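Local coordinates for protein xyloglucan-specific endo-beta-1,4-glucanase BoGH9A (Bacteroides ovatus, PDB 6DHT) that hydrolyses internal beta-1,4-glucosidic linkages in the backbone of xyloglucan, releasing xyloglucan oligosaccharides, at residues Y61-R72 against Q421-A432; F244-V252 against H497-D505. All coordinates share one frame; numbering follows the deposited sequence.

From the N terminus, the Ig-like domain comes first, and its edge residues 61-72 wait some 350 positions for their partner, 421-432, a loop between helices 395-416 and 439-458 of the catalytic domain. Before that loop is reached, the chain passes 244-252, which is paired only later with 497-505. The two closures therefore cross: each begins before the other is finished. Contact 1 ties the Ig-like domain to the helical domain, whereas contact 2 lies within the latter, beside the predicted active-site residues. Their nearest atoms are about 17 Å apart.

Contact 1 (Y61-R72 against Q421-A432); sequences YTAKSAWSDKTR and QTPFHAPYGNDA
Tyr61 reaches across to the backbone of Gln421, its OH donating to Gln421 O at 2.7 Å in the carbonyl plane, on a lone pair. Having CG anti to the backbone N (chi1 176°) sends the ring out to that carbonyl, which lies at the ring's edge. Next along, Pro423 packs against Ala63, Ser65 and Arg72: its CG lies 4.1 Å from Ala63 CB and 3.6 Å from Ser65 N, its CB 3.8 Å from Arg72 CB. Phe424 then brings CE2 over the centre of one guanidinium face of Arg72, with the two planes 68° apart, while Lys70 CB and Ser68 OG lie toward the rim of the opposite face. Trp67 presents the edge of its six-membered ring to the 429-431 backbone, CH2 coming 3.5 Å from Asn430 C. Water extends the join, one molecule linking Lys64 O to Asn430 ND2 and another Ala66 N to Asn430 O.

In the second shell, Asp36 forms a salt bridge with Arg72 NE and Asp534 accepts from Trp67 NE1. The interface is thus a seam between domains: edge strand 62-63 of the Ig-like sheet meets a loop of the catalytic domain, Phe424 reaches Val34 of strand 32-35, and Pro427 and Tyr428 pack on helices 461-474 and 439-458.

Contact 2 (F244-V252 against H497-D505); sequences FFEGFVKPV and HHRLSASDD. With MG (magnesium ion), chain X; EDO (1,2-ethanediol), chain F.
Arg499 grips Glu246 O side-on through hydrogen bonds from two nitrogens. NE and NH2 both donate to Glu246 O, each at 2.9 Å. The NH2 bond runs nearly along the C=O axis, whereas NE approaches from above the carbonyl plane, and a weak third bond joins NE to Gly247 O. A chain extended from CG to NE carries the group to these carbonyls. The guanidinium also holds a 1,2-ethanediol, probably from the crystallisation liquor, through NH1 and NH2; NH1 also bonds Gly170 O.

Aromatic contacts centre on Phe248, the middle residue of an inverse gamma turn. Arg499 CG sits 3.6 Å from the ring centroid, directly over the face, a CH-pi contact, while CE1 of the ring lies over the guanidinium. The ring's edge makes a T-shaped pair with the face of His497, planes at 68°, and its CD2 touches Ala502 CB at 3.6 Å. Apolar contact continues where Pro251 CG meets Leu500 CD2.

Charge pairing closes the far end: Lys250, bent at chi4 (-85°), brings NZ to Asp505 OD2 at 2.8 Å, above the carboxylate plane, and weakly to Ser503 O. Beside it, Ser503 OG donates to Arg499 O at 2.7 Å, sharing that acceptor with its own backbone N, which comes from the opposite face.

Metal coordination involves Ser501 and Asp504 of the 497-505 segment. Magnesium is bound by Ser501 O, Asp504 OD1, three waters and Ile506 O. His497, a predicted active-site residue, hydrogen-bonds through ND1 to Glu548, the predicted proton donor, and Phe245 lies near Asp171, the predicted nucleophile. The arrangement is consistent with a wall of the family 9 glycoside hydrolase active-site cleft.

Contact 1 (Y61-R72 against Q421-A432)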
loop_
_atom_site.group_PDB
_atom_site.type_symbol
_atom_site.label_atom_id
_atom_site.label_comp_id
_atom_site.label_asym_id
_atom_site.label_seq_id
_atom_site.Cartn_x
_atom_site.Cartn_y
_atom_site.Cartn_z
ATOM N N TYR A 61 -23.374 -1.414 -24.043
ATOM C CA TYR A 61 -23.767 -0.464 -23.015
ATOM C C TYR A 61 -22.881 0.758 -23.046
ATOM O O TYR A 61 -21.668 0.654 -23.245
ATOM C CB TYR A 61 -23.644 -1.122 -21.629
ATOM C CG TYR A 61 -23.940 -0.194 -20.477
ATOM C CD1 TYR A 61 -25.247 0.098 -20.118
ATOM C CD2 TYR A 61 -22.913 0.378 -19.727
ATOM C CE1 TYR A 61 -25.533 0.948 -19.069
ATOM C CE2 TYR A 61 -23.190 1.236 -18.675
ATOM C CZ TYR A 61 -24.504 1.504 -18.338
ATOM O OH TYR A 61 -24.802 2.352 -17.296
ATOM N N THR A 62 -23.490 1.922 -22.840
ATOM C CA THR A 62 -22.751 3.172 -22.750
ATOM C C THR A 62 -23.206 3.929 -21.519
ATOM O O THR A 62 -24.319 3.727 -21.042
ATOM C CB THR A 62 -22.952 4.076 -23.989
ATOM O OG1 THR A 62 -24.330 4.465 -24.070
ATOM C CG2 THR A 62 -22.557 3.347 -25.243
ATOM N N ALA A 63 -22.338 4.797 -21.011
ATOM C CA ALA A 63 -22.643 5.607 -19.853
ATOM C C ALA A 63 -21.756 6.827 -19.831
ATOM O O ALA A 63 -20.730 6.876 -20.510
ATOM C CB ALA A 63 -22.434 4.806 -18.573
ATOM N N LYS A 64 -22.161 7.807 -19.037
ATOM C CA LYS A 64 -21.383 8.995 -18.816
ATOM C C LYS A 64 -21.282 9.233 -17.322
ATOM O O LYS A 64 -22.180 8.854 -16.573
ATOM C CB LYS A 64 -22.050 10.198 -19.494
ATOM C CG LYS A 64 -22.234 10.050 -20.994
ATOM C CD LYS A 64 -22.514 11.404 -21.656
ATOM C CE LYS A 64 -22.767 11.254 -23.155
ATOM N NZ LYS A 64 -22.927 12.584 -23.807
ATOM N N SER A 65 -20.176 9.839 -16.897
ATOM C CA SER A 65 -20.036 10.332 -15.534
ATOM C C SER A 65 -20.717 11.687 -15.433
ATOM O O SER A 65 -21.038 12.302 -16.450
ATOM C CB SER A 65 -18.560 10.498 -15.166
ATOM O OG SER A 65 -17.951 11.470 -16.000
ATOM N N ALA A 66 -20.883 12.177 -14.212
ATOM C CA ALA A 66 -21.577 13.438 -13.979
ATOM C C ALA A 66 -20.844 14.621 -14.589
ATOM O O ALA A 66 -21.473 15.627 -14.925
ATOM C CB ALA A 66 -21.764 13.661 -12.493
ATOM N N TRP A 67 -19.527 14.505 -14.748
ATOM C CA TRP A 67 -18.680 15.661 -15.061
ATOM C C TRP A 67 -18.082 15.685 -16.468
ATOM O O TRP A 67 -17.474 16.679 -16.865
ATOM C CB TRP A 67 -17.536 15.740 -14.050
ATOM C CG TRP A 67 -16.680 14.501 -14.023
ATOM C CD1 TRP A 67 -15.664 14.184 -14.883
ATOM C CD2 TRP A 67 -16.765 13.424 -13.084
ATOM N NE1 TRP A 67 -15.105 12.976 -14.526
ATOM C CE2 TRP A 67 -15.773 12.486 -13.434
ATOM C CE3 TRP A 67 -17.588 13.161 -11.987
ATOM C CZ2 TRP A 67 -15.574 11.307 -12.711
ATOM C CZ3 TRP A 67 -17.396 11.992 -11.279
ATOM C CH2 TRP A 67 -16.401 11.076 -11.649
ATOM N N SER A 68 -18.236 14.600 -17.213
ATOM C CA SER A 68 -17.635 14.505 -18.535
ATOM C C SER A 68 -18.698 14.157 -19.554
ATOM O O SER A 68 -19.521 13.274 -19.321
ATOM C CB SER A 68 -16.533 13.443 -18.573
ATOM O OG SER A 68 -16.090 13.233 -19.910
ATOM N N ASP A 69 -18.673 14.853 -20.687
ATOM C CA ASP A 69 -19.637 14.591 -21.736
ATOM C C ASP A 69 -19.208 13.435 -22.635
ATOM O O ASP A 69 -19.918 13.087 -23.582
ATOM C CB ASP A 69 -19.870 15.847 -22.573
ATOM C CG ASP A 69 -21.181 15.794 -23.341
ATOM O OD1 ASP A 69 -22.219 15.465 -22.718
ATOM O OD2 ASP A 69 -21.164 16.054 -24.567
ATOM N N LYS A 70 -18.060 12.823 -22.336
ATOM C CA LYS A 70 -17.589 11.699 -23.137
ATOM C C LYS A 70 -18.537 10.520 -22.979
ATOM O O LYS A 70 -19.013 10.243 -21.873
ATOM C CB LYS A 70 -16.187 11.249 -22.700
ATOM C CG LYS A 70 -15.025 12.159 -23.043
ATOM C CD LYS A 70 -13.805 11.720 -22.234
ATOM C CE LYS A 70 -12.535 12.396 -22.664
ATOM N NZ LYS A 70 -11.370 11.908 -21.861
ATOM N N THR A 71 -18.782 9.811 -24.077
ATOM C CA THR A 71 -19.540 8.575 -24.060
ATOM C C THR A 71 -18.556 7.431 -23.862
ATOM O O THR A 71 -17.675 7.210 -24.693
ATOM C CB THR A 71 -20.301 8.323 -25.383
ATOM O OG1 THR A 71 -21.314 9.324 -25.556
ATOM C CG2 THR A 71 -20.971 6.960 -25.392
ATOM N N ARG A 72 -18.707 6.699 -22.761
ATOM C CA ARG A 72 -17.858 5.551 -22.491
ATOM C C ARG A 72 -18.604 4.272 -22.854
ATOM O O ARG A 72 -19.697 4.034 -22.350
ATOM C CB ARG A 72 -17.476 5.559 -21.013
ATOM C CG ARG A 72 -16.260 6.384 -20.691
ATOM C CD ARG A 72 -16.386 7.891 -20.955
ATOM N NE ARG A 72 -15.136 8.543 -20.573
ATOM C CZ ARG A 72 -14.948 9.268 -19.472
ATOM N NH1 ARG A 72 -13.746 9.738 -19.186
ATOM N NH2 ARG A 72 -15.951 9.543 -18.644
ATOM N N GLN A 421 -22.947 -0.477 -13.841
ATOM C CA GLN A 421 -23.480 0.570 -14.710
ATOM C C GLN A 421 -22.543 1.767 -14.823
ATOM O O GLN A 421 -22.827 2.729 -15.556
ATOM C CB GLN A 421 -24.842 1.053 -14.204
ATOM C CG GLN A 421 -25.995 0.126 -14.511
ATOM C CD GLN A 421 -25.962 -1.124 -13.697
ATOM O OE1 GLN A 421 -26.090 -1.082 -12.472
ATOM N NE2 GLN A 421 -25.777 -2.256 -14.363
ATOM N N THR A 422 -21.431 1.747 -14.092
ATOM C CA THR A 422 -20.481 2.847 -14.171
ATOM C C THR A 422 -19.783 2.898 -15.549
ATOM O O THR A 422 -19.615 1.865 -16.199
ATOM C CB THR A 422 -19.417 2.771 -13.040
ATOM O OG1 THR A 422 -18.690 1.541 -13.133
ATOM C CG2 THR A 422 -20.077 2.890 -11.666
ATOM N N PRO A 423 -19.369 4.094 -15.969
ATOM C CA PRO A 423 -18.633 4.221 -17.228
ATOM C C PRO A 423 -17.413 3.321 -17.341
ATOM O O PRO A 423 -17.208 2.701 -18.384
ATOM C CB PRO A 423 -18.237 5.696 -17.258
ATOM C CG PRO A 423 -19.302 6.378 -16.495
ATOM C CD PRO A 423 -19.678 5.406 -15.388
ATOM N N PHE A 424 -16.654 3.171 -16.249
ATOM C CA PHE A 424 -15.440 2.355 -16.309
ATOM C C PHE A 424 -15.605 0.989 -15.649
ATOM O O PHE A 424 -14.633 0.257 -15.490
ATOM C CB PHE A 424 -14.246 3.139 -15.767
ATOM C CG PHE A 424 -13.772 4.207 -16.712
ATOM C CD1 PHE A 424 -13.102 3.862 -17.862
ATOM C CD2 PHE A 424 -13.983 5.536 -16.435
ATOM C CE1 PHE A 424 -12.697 4.823 -18.764
ATOM C CE2 PHE A 424 -13.567 6.508 -17.337
ATOM C CZ PHE A 424 -12.912 6.132 -18.483
ATOM N N HIS A 425 -16.849 0.634 -15.337
ATOM C CA HIS A 425 -17.210 -0.697 -14.867
ATOM C C HIS A 425 -16.428 -1.103 -13.592
ATOM O O HIS A 425 -15.840 -2.179 -13.535
ATOM C CB HIS A 425 -17.025 -1.743 -15.974
ATOM C CG HIS A 425 -17.975 -2.894 -15.879
ATOM N ND1 HIS A 425 -19.295 -2.801 -16.271
ATOM C CD2 HIS A 425 -17.809 -4.158 -15.421
ATOM C CE1 HIS A 425 -19.898 -3.958 -16.064
ATOM N NE2 HIS A 425 -19.018 -4.802 -15.554
ATOM N N ALA A 426 -16.400 -0.220 -12.611
ATOM C CA ALA A 426 -15.724 -0.505 -11.326
ATOM C C ALA A 426 -16.366 0.280 -10.214
ATOM O O ALA A 426 -16.910 1.345 -10.424
ATOM C CB ALA A 426 -14.230 -0.166 -11.374
ATOM N N PRO A 427 -16.262 -0.230 -8.972
ATOM C CA PRO A 427 -16.814 0.559 -7.874
ATOM C C PRO A 427 -16.145 1.916 -7.708
ATOM O O PRO A 427 -16.786 2.902 -7.346
ATOM C CB PRO A 427 -16.541 -0.311 -6.644
ATOM C CG PRO A 427 -16.275 -1.646 -7.121
ATOM C CD PRO A 427 -15.859 -1.585 -8.555
ATOM N N TYR A 428 -14.840 1.950 -7.954
ATOM C CA TYR A 428 -14.061 3.168 -7.852
ATOM C C TYR A 428 -14.060 3.953 -9.171
ATOM O O TYR A 428 -13.902 3.374 -10.238
ATOM C CB TYR A 428 -12.614 2.821 -7.476
ATOM C CG TYR A 428 -11.735 4.051 -7.469
ATOM C CD1 TYR A 428 -11.673 4.891 -6.363
ATOM C CD2 TYR A 428 -11.008 4.430 -8.591
ATOM C CE1 TYR A 428 -10.896 6.027 -6.358
ATOM C CE2 TYR A 428 -10.232 5.569 -8.592
ATOM C CZ TYR A 428 -10.190 6.382 -7.483
ATOM O OH TYR A 428 -9.407 7.524 -7.460
ATOM N N GLY A 429 -14.241 5.268 -9.076
ATOM C CA GLY A 429 -13.913 6.168 -10.172
ATOM C C GLY A 429 -15.068 6.928 -10.774
ATOM O O GLY A 429 -14.862 7.594 -11.773
ATOM N N ASN A 430 -16.255 6.838 -10.181
ATOM C CA ASN A 430 -17.424 7.529 -10.732
ATOM C C ASN A 430 -18.043 8.557 -9.792
ATOM O O ASN A 430 -19.181 9.005 -10.009
ATOM C CB ASN A 430 -18.487 6.538 -11.181
ATOM C CG ASN A 430 -19.381 7.101 -12.280
ATOM O OD1 ASN A 430 -18.924 7.825 -13.168
ATOM N ND2 ASN A 430 -20.657 6.783 -12.207
ATOM N N ASP A 431 -17.288 8.947 -8.774
ATOM C CA ASP A 431 -17.679 10.024 -7.873
ATOM C C ASP A 431 -16.523 11.009 -7.816
ATOM O O ASP A 431 -15.375 10.602 -7.662
ATOM C CB ASP A 431 -17.961 9.460 -6.479
ATOM C CG ASP A 431 -18.595 10.480 -5.536
ATOM O OD1 ASP A 431 -18.055 11.588 -5.359
ATOM O OD2 ASP A 431 -19.656 10.160 -4.963
ATOM N N ALA A 432 -16.815 12.299 -7.931
ATOM C CA ALA A 432 -15.767 13.322 -7.925
ATOM C C ALA A 432 -14.926 13.269 -6.655
ATOM O O ALA A 432 -13.759 13.638 -6.660
ATOM C CB ALA A 432 -16.379 14.708 -8.083
HETATM O O HOH W 1 -22.725 7.433 -14.384
HETATM O O HOH W 2 -20.661 10.348 -11.989
HETATM O O HOH W 3 -19.331 2.169 -20.155
#

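Contact 2 (F244-V252 against H497-D505)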
loop_
_atom_site.group_PDB
_atom_site.type_symbol
_atom_site.label_atom_id
_atom_site.label_comp_id
_atom_site.label_asym_id
_atom_site.label_seq_id
_atom_site.Cartn_x
_atom_site.Cartn_y
_atom_site.Cartn_z
ATOM N N PHE A 244 14.648 20.281 6.819
ATOM C CA PHE A 244 13.957 20.580 5.576
ATOM C C PHE A 244 14.048 19.394 4.611
ATOM O O PHE A 244 14.998 18.625 4.645
ATOM C CB PHE A 244 14.590 21.792 4.855
ATOM C CG PHE A 244 14.414 23.108 5.564
ATOM C CD1 PHE A 244 13.220 23.806 5.471
ATOM C CD2 PHE A 244 15.454 23.653 6.296
ATOM C CE1 PHE A 244 13.055 25.020 6.123
ATOM C CE2 PHE A 244 15.301 24.873 6.945
ATOM C CZ PHE A 244 14.097 25.551 6.856
ATOM N N PHE A 245 13.091 19.305 3.714
ATOM C CA PHE A 245 13.233 18.393 2.589
ATOM C C PHE A 245 14.465 18.778 1.798
ATOM O O PHE A 245 14.709 19.969 1.581
ATOM C CB PHE A 245 12.016 18.452 1.669
ATOM C CG PHE A 245 10.779 17.864 2.255
ATOM C CD1 PHE A 245 10.747 16.533 2.668
ATOM C CD2 PHE A 245 9.613 18.606 2.315
ATOM C CE1 PHE A 245 9.581 15.978 3.187
ATOM C CE2 PHE A 245 8.444 18.067 2.813
ATOM C CZ PHE A 245 8.424 16.725 3.237
ATOM N N GLU A 246 15.243 17.788 1.392
ATOM C CA GLU A 246 16.352 17.959 0.475
ATOM C C GLU A 246 15.885 18.317 -0.920
ATOM O O GLU A 246 14.720 18.131 -1.296
ATOM C CB GLU A 246 17.173 16.662 0.418
ATOM C CG GLU A 246 17.731 16.199 1.742
ATOM C CD GLU A 246 18.988 16.938 2.216
ATOM O OE1 GLU A 246 19.238 18.079 1.756
ATOM O OE2 GLU A 246 19.729 16.367 3.052
ATOM N N GLY A 247 16.798 18.843 -1.731
ATOM C CA GLY A 247 16.516 19.013 -3.135
ATOM C C GLY A 247 16.491 17.661 -3.822
ATOM O O GLY A 247 16.604 16.605 -3.156
ATOM N N PHE A 248 16.335 17.691 -5.134
ATOM C CA PHE A 248 16.300 16.483 -5.954
ATOM C C PHE A 248 17.728 16.029 -6.276
ATOM O O PHE A 248 18.210 16.146 -7.411
ATOM C CB PHE A 248 15.379 16.663 -7.161
ATOM C CG PHE A 248 13.926 16.455 -6.811
ATOM C CD1 PHE A 248 13.340 17.200 -5.798
ATOM C CD2 PHE A 248 13.189 15.436 -7.387
ATOM C CE1 PHE A 248 12.030 16.985 -5.419
ATOM C CE2 PHE A 248 11.865 15.210 -7.004
ATOM C CZ PHE A 248 11.291 15.991 -6.021
ATOM N N VAL A 249 18.375 15.497 -5.242
ATOM C CA VAL A 249 19.761 15.068 -5.312
ATOM C C VAL A 249 19.875 13.611 -4.888
ATOM O O VAL A 249 18.966 13.077 -4.248
ATOM C CB VAL A 249 20.646 15.918 -4.392
ATOM C CG1 VAL A 249 20.528 17.399 -4.778
ATOM C CG2 VAL A 249 20.283 15.758 -2.947
ATOM N N LYS A 250 20.987 12.978 -5.235
ATOM C CA LYS A 250 21.217 11.592 -4.863
ATOM C C LYS A 250 21.418 11.465 -3.357
ATOM O O LYS A 250 21.889 12.391 -2.704
ATOM C CB LYS A 250 22.459 11.051 -5.565
ATOM C CG LYS A 250 22.423 11.004 -7.059
ATOM C CD LYS A 250 23.848 10.740 -7.589
ATOM C CE LYS A 250 23.982 10.983 -9.082
ATOM N NZ LYS A 250 23.583 9.790 -9.859
ATOM N N PRO A 251 21.080 10.307 -2.780
ATOM C CA PRO A 251 21.313 10.180 -1.336
ATOM C C PRO A 251 22.749 10.492 -0.869
ATOM O O PRO A 251 22.934 11.133 0.167
ATOM C CB PRO A 251 20.955 8.716 -1.064
ATOM C CG PRO A 251 19.918 8.407 -2.068
ATOM C CD PRO A 251 20.316 9.168 -3.312
ATOM N N VAL A 252 23.754 10.080 -1.634
ATOM C CA VAL A 252 25.136 10.329 -1.235
ATOM C C VAL A 252 25.502 11.811 -1.220
ATOM O O VAL A 252 26.489 12.196 -0.591
ATOM C CB VAL A 252 26.130 9.552 -2.113
ATOM C CG1 VAL A 252 25.976 8.058 -1.877
ATOM C CG2 VAL A 252 25.954 9.896 -3.560
ATOM N N HIS A 497 7.377 11.803 -9.133
ATOM C CA HIS A 497 7.895 12.674 -8.116
ATOM C C HIS A 497 8.557 11.790 -7.086
ATOM O O HIS A 497 7.936 11.372 -6.098
ATOM C CB HIS A 497 6.751 13.501 -7.520
ATOM C CG HIS A 497 7.159 14.402 -6.394
ATOM N ND1 HIS A 497 7.221 13.985 -5.084
ATOM C CD2 HIS A 497 7.507 15.715 -6.378
ATOM C CE1 HIS A 497 7.625 14.982 -4.316
ATOM N NE2 HIS A 497 7.794 16.050 -5.083
ATOM N N HIS A 498 9.825 11.491 -7.338
ATOM C CA HIS A 498 10.559 10.477 -6.573
ATOM C C HIS A 498 12.014 10.879 -6.636
ATOM O O HIS A 498 12.636 10.784 -7.694
ATOM C CB HIS A 498 10.365 9.117 -7.262
ATOM C CG HIS A 498 10.917 7.948 -6.511
ATOM N ND1 HIS A 498 11.335 6.791 -7.146
ATOM C CD2 HIS A 498 11.047 7.714 -5.185
ATOM C CE1 HIS A 498 11.717 5.911 -6.235
ATOM N NE2 HIS A 498 11.558 6.447 -5.039
ATOM N N ARG A 499 12.564 11.327 -5.523
ATOM C CA ARG A 499 13.937 11.820 -5.566
ATOM C C ARG A 499 14.919 10.743 -6.026
ATOM O O ARG A 499 15.873 11.050 -6.736
ATOM C CB ARG A 499 14.374 12.417 -4.237
ATOM C CG ARG A 499 13.794 13.814 -3.950
ATOM C CD ARG A 499 14.082 14.245 -2.531
ATOM N NE ARG A 499 13.605 15.602 -2.237
ATOM C CZ ARG A 499 12.339 15.921 -2.037
ATOM N NH1 ARG A 499 11.392 14.985 -2.131
ATOM N NH2 ARG A 499 12.001 17.166 -1.742
ATOM N N LEU A 500 14.687 9.470 -5.688
ATOM C CA LEU A 500 15.603 8.445 -6.192
ATOM C C LEU A 500 15.605 8.330 -7.715
ATOM O O LEU A 500 16.663 8.326 -8.342
ATOM C CB LEU A 500 15.278 7.076 -5.600
ATOM C CG LEU A 500 15.653 6.827 -4.142
ATOM C CD1 LEU A 500 15.177 5.422 -3.716
ATOM C CD2 LEU A 500 17.125 6.948 -3.860
ATOM N N SER A 501 14.437 8.210 -8.329
ATOM C CA SER A 501 14.364 8.088 -9.785
ATOM C C SER A 501 14.822 9.373 -10.487
ATOM O O SER A 501 15.330 9.333 -11.620
ATOM C CB SER A 501 12.954 7.743 -10.261
ATOM O OG SER A 501 12.577 6.438 -9.819
ATOM N N ALA A 502 14.597 10.513 -9.840
ATOM C CA ALA A 502 14.836 11.800 -10.498
ATOM C C ALA A 502 16.306 12.163 -10.453
ATOM O O ALA A 502 16.776 12.921 -11.315
ATOM C CB ALA A 502 13.980 12.904 -9.860
ATOM N N SER A 503 17.043 11.664 -9.471
ATOM C CA SER A 503 18.438 12.061 -9.292
ATOM C C SER A 503 19.438 11.033 -9.759
ATOM O O SER A 503 20.644 11.283 -9.721
ATOM C CB SER A 503 18.722 12.410 -7.841
ATOM O OG SER A 503 18.590 11.266 -7.015
ATOM N N ASP A 504 18.974 9.865 -10.177
ATOM C CA ASP A 504 19.898 8.898 -10.729
ATOM C C ASP A 504 20.134 9.357 -12.146
ATOM O O ASP A 504 19.598 10.377 -12.563
ATOM C CB ASP A 504 19.397 7.448 -10.613
ATOM C CG ASP A 504 18.112 7.170 -11.381
ATOM O OD1 ASP A 504 17.739 7.906 -12.317
ATOM O OD2 ASP A 504 17.465 6.149 -11.055
ATOM N N ASP A 505 20.936 8.628 -12.884
ATOM C CA ASP A 505 21.223 9.053 -14.236
ATOM C C ASP A 505 20.644 8.014 -15.171
ATOM O O ASP A 505 21.221 7.689 -16.191
ATOM C CB ASP A 505 22.728 9.260 -14.395
ATOM C CG ASP A 505 23.269 10.322 -13.429
ATOM O OD1 ASP A 505 22.758 11.470 -13.446
ATOM O OD2 ASP A 505 24.183 10.004 -12.636
HETATM MG MG MG X . 16.013 8.425 -13.359
HETATM C C1 EDO F . 8.132 17.616 -1.035
HETATM O O1 EDO F . 9.346 18.097 -1.647
HETATM C C2 EDO F . 8.333 16.279 -0.319
HETATM O O2 EDO F . 8.667 15.284 -1.290
HETATM O O HOH W 4 15.320 6.513 -12.673
HETATM O O HOH W 5 16.999 10.160 -13.886
HETATM O O HOH W 6 14.244 8.782 -14.199
#